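Local coordinates for EGF family domain-containing protein (Toxoplasma gondii, PDB 4Z80) that binds a peptide of the rhoptry neck protein RON2L1, an AMA-RON2 pairing that probably contributes to the moving junction during host-cell invasion by the parasite, at residues 89-94 with 329-334. Sequence-based numbering, arbitrary orientation.
Sequences YMAAGA and MVYVTS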
ATOM      1  N   TYR A  89       0.481  11.699  -9.127  1.00 13.53           N
ATOM      2  CA  TYR A  89      -0.374  11.198  -8.060  1.00 10.64           C
ATOM      3  C   TYR A  89       0.346  10.234  -7.116  1.00 11.25           C
ATOM      4  O   TYR A  89       1.089   9.348  -7.555  1.00 14.14           O
ATOM      5  CB  TYR A  89      -1.574  10.453  -8.654  1.00 12.43           C
ATOM      6  CG  TYR A  89      -2.690  11.282  -9.254  1.00 14.46           C
ATOM      7  CD1 TYR A  89      -3.055  12.510  -8.729  1.00 15.03           C
ATOM      8  CD2 TYR A  89      -3.413  10.789 -10.329  1.00 14.60           C
ATOM      9  CE1 TYR A  89      -4.103  13.236  -9.282  1.00 18.67           C
ATOM     10  CE2 TYR A  89      -4.450  11.500 -10.884  1.00 14.84           C
ATOM     11  CZ  TYR A  89      -4.791  12.719 -10.362  1.00 19.56           C
ATOM     12  OH  TYR A  89      -5.837  13.417 -10.930  1.00 25.08           O
ATOM     13  N   MET A  90       0.081  10.389  -5.821  1.00 12.20           N
ATOM     14  CA  MET A  90       0.390   9.343  -4.849  1.00 10.84           C
ATOM     15  C   MET A  90      -0.844   8.470  -4.621  1.00 12.07           C
ATOM     16  O   MET A  90      -1.978   8.927  -4.783  1.00 11.55           O
ATOM     17  CB  MET A  90       0.881   9.947  -3.524  1.00 11.98           C
ATOM     18  CG  MET A  90      -0.102  10.850  -2.820  1.00 11.67           C
ATOM     19  SD  MET A  90       0.706  11.660  -1.415  1.00 14.68           S
ATOM     20  CE  MET A  90      -0.697  12.523  -0.723  1.00 15.58           C
ATOM     21  N   ALA A  91      -0.617   7.211  -4.256  1.00 11.64           N
ATOM     22  CA  ALA A  91      -1.696   6.314  -3.871  1.00 11.19           C
ATOM     23  C   ALA A  91      -2.354   6.848  -2.602  1.00 11.77           C
ATOM     24  O   ALA A  91      -1.665   7.200  -1.639  1.00 13.55           O
ATOM     25  CB  ALA A  91      -1.172   4.900  -3.654  1.00 12.38           C
ATOM     26  N   ALA A  92      -3.682   6.912  -2.599  1.00 10.87           N
ATOM     27  CA  ALA A  92      -4.432   7.573  -1.534  1.00 11.66           C
ATOM     28  C   ALA A  92      -5.622   6.737  -1.108  1.00 10.71           C
ATOM     29  O   ALA A  92      -6.093   5.879  -1.858  1.00 11.32           O
ATOM     30  CB  ALA A  92      -4.899   8.941  -1.993  1.00 15.11           C
ATOM     31  N   GLY A  93      -6.109   7.023   0.100  1.00 12.68           N
ATOM     32  CA  GLY A  93      -7.258   6.345   0.672  1.00 11.55           C
ATOM     33  C   GLY A  93      -6.934   5.917   2.089  1.00 11.24           C
ATOM     34  O   GLY A  93      -6.077   5.065   2.297  1.00 14.11           O
ATOM     35  N   ALA A  94      -7.624   6.495   3.061  1.00 10.99           N
ATOM     36  CA  ALA A  94      -7.266   6.288   4.467  1.00 11.42           C
ATOM     37  C   ALA A  94      -7.581   4.906   5.035  1.00 11.47           C
ATOM     38  O   ALA A  94      -6.988   4.528   6.042  1.00 11.27           O
ATOM     39  CB  ALA A  94      -7.945   7.338   5.324  1.00 11.09           C
ATOM     40  N   MET A 329      -4.249 -10.572   2.152  1.00 11.09           N
ATOM     41  CA  MET A 329      -3.485  -9.408   1.722  1.00 13.10           C
ATOM     42  C   MET A 329      -4.263  -8.125   1.941  1.00 12.96           C
ATOM     43  O   MET A 329      -5.492  -8.114   1.897  1.00 14.41           O
ATOM     44  CB  MET A 329      -3.108  -9.533   0.245  1.00 13.47           C
ATOM     45  CG  MET A 329      -2.261 -10.744  -0.099  1.00 13.53           C
ATOM     46  SD  MET A 329      -0.808 -10.953   0.965  1.00 19.07           S
ATOM     47  CE  MET A 329       0.015  -9.389   0.734  1.00 15.32           C
ATOM     48  N   VAL A 330      -3.523  -7.051   2.194  1.00 11.45           N
ATOM     49  CA  VAL A 330      -4.104  -5.741   2.442  1.00 12.57           C
ATOM     50  C   VAL A 330      -3.306  -4.690   1.689  1.00 12.10           C
ATOM     51  O   VAL A 330      -2.092  -4.605   1.848  1.00 11.60           O
ATOM     52  CB  VAL A 330      -4.106  -5.379   3.946  1.00 12.67           C
ATOM     53  CG1 VAL A 330      -5.049  -4.243   4.221  1.00 12.67           C
ATOM     54  CG2 VAL A 330      -4.462  -6.583   4.816  1.00 15.15           C
ATOM     55  N   TYR A 331      -3.993  -3.895   0.877  1.00 10.86           N
ATOM     56  CA  TYR A 331      -3.397  -2.750   0.209  1.00 11.25           C
ATOM     57  C   TYR A 331      -3.526  -1.542   1.129  1.00 10.26           C
ATOM     58  O   TYR A 331      -4.621  -1.136   1.485  1.00 11.00           O
ATOM     59  CB  TYR A 331      -4.075  -2.494  -1.148  1.00 10.07           C
ATOM     60  CG  TYR A 331      -3.400  -1.432  -2.002  1.00 10.98           C
ATOM     61  CD1 TYR A 331      -3.743  -0.088  -1.877  1.00 10.18           C
ATOM     62  CD2 TYR A 331      -2.419  -1.773  -2.924  1.00  9.69           C
ATOM     63  CE1 TYR A 331      -3.124   0.888  -2.656  1.00 10.84           C
ATOM     64  CE2 TYR A 331      -1.796  -0.806  -3.703  1.00  9.70           C
ATOM     65  CZ  TYR A 331      -2.150   0.517  -3.561  1.00 10.24           C
ATOM     66  OH  TYR A 331      -1.516   1.475  -4.334  1.00 11.82           O
ATOM     67  N   VAL A 332      -2.381  -0.987   1.507  1.00 12.05           N
ATOM     68  CA  VAL A 332      -2.288   0.043   2.527  1.00 12.14           C
ATOM     69  C   VAL A 332      -1.615   1.279   1.955  1.00 13.24           C
ATOM     70  O   VAL A 332      -0.502   1.186   1.458  1.00 14.49           O
ATOM     71  CB  VAL A 332      -1.461  -0.480   3.723  1.00 14.98           C
ATOM     72  CG1 VAL A 332      -1.241   0.588   4.760  1.00 19.40           C
ATOM     73  CG2 VAL A 332      -2.145  -1.706   4.331  1.00 16.80           C
ATOM     74  N   THR A 333      -2.258   2.437   2.029  1.00 11.39           N
ATOM     75  CA  THR A 333      -1.580   3.658   1.615  1.00 11.75           C
ATOM     76  C   THR A 333      -0.760   4.244   2.763  1.00 14.16           C
ATOM     77  O   THR A 333      -0.962   3.921   3.940  1.00 13.28           O
ATOM     78  CB  THR A 333      -2.559   4.719   1.086  1.00 12.92           C
ATOM     79  OG1 THR A 333      -3.302   5.293   2.167  1.00 14.81           O
ATOM     80  CG2 THR A 333      -3.514   4.111   0.066  1.00 14.53           C
ATOM     81  N   SER A 334       0.171   5.108   2.402  1.00 12.15           N
ATOM     82  CA  SER A 334       1.066   5.727   3.370  1.00 12.00           C
ATOM     83  C   SER A 334       0.273   6.547   4.375  1.00 13.45           C
ATOM     84  O   SER A 334       0.688   6.713   5.525  1.00 15.80           O
ATOM     85  CB  SER A 334       2.087   6.598   2.635  1.00 13.18           C
ATOM     86  OG  SER A 334       3.153   7.011   3.477  1.00 13.72           O
TER
HETATM   87  O   HOH W   1       0.439   5.624  -0.472  1.00 12.80           O
HETATM   88  O   HOH W   2      -4.783   2.484   3.458  1.00 13.07           O
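Thr-333 loses 73 Å² to the segment 89-94, more than any other residue here, and its side chain presses into the bend of backbone that runs from Ala-91 to Gly-93. Its hydroxyl donates to the Gly-93 carbonyl, with 2.8 Å from Thr-333 OG1 to Gly-93 O. It reaches that oxygen at a C=O...donor angle of 129°, from above the carbonyl plane and not along a lone pair. A chi1 of 73° makes this possible, because it sets OG1 in the crowded position between the backbone N and the carbonyl carbon and swings CG2 anti to that carbon. The methyl then rests on the peptide after Ala-92, with Thr-333 CG2 3.6 Å from Ala-92 C. Gly-93 has a positive phi, 132°, and its backbone angles would jam a CB against the preceding carbonyl O, so the bend itself calls for glycine.

Ala-91, with 49 Å² buried, makes the second part of the contact. Its CB points toward 329-334 and meets the hydroxyl end of Tyr-331, with 3.5 Å from Ala-91 CB to Tyr-331 OH. The methyl approaches the ring at its edge, near the ring plane. Lys-100 makes a cation-pi contact with the same ring.

No direct backbone hydrogen bond joins the segments; two waters bridge them instead. One donates to Ala-91 O and accepts from Ser-334 N. The other gives a hydrogen to Gly-93 O, which thereby has a second donor, and accepts from Thr-333 N, 2.9 Å from the water oxygen. Both waters thus satisfy main-chain groups of buried residues.

Strand 89-91 pairs with 60-62, whereas 329-332 lies between 97-98 and 280-283. The contact therefore joins the C-terminal ends of strands from two separate antiparallel sheets, and the loops that follow them, near the centre of this AMA-family ectodomain, whose fold includes PAN-type domains.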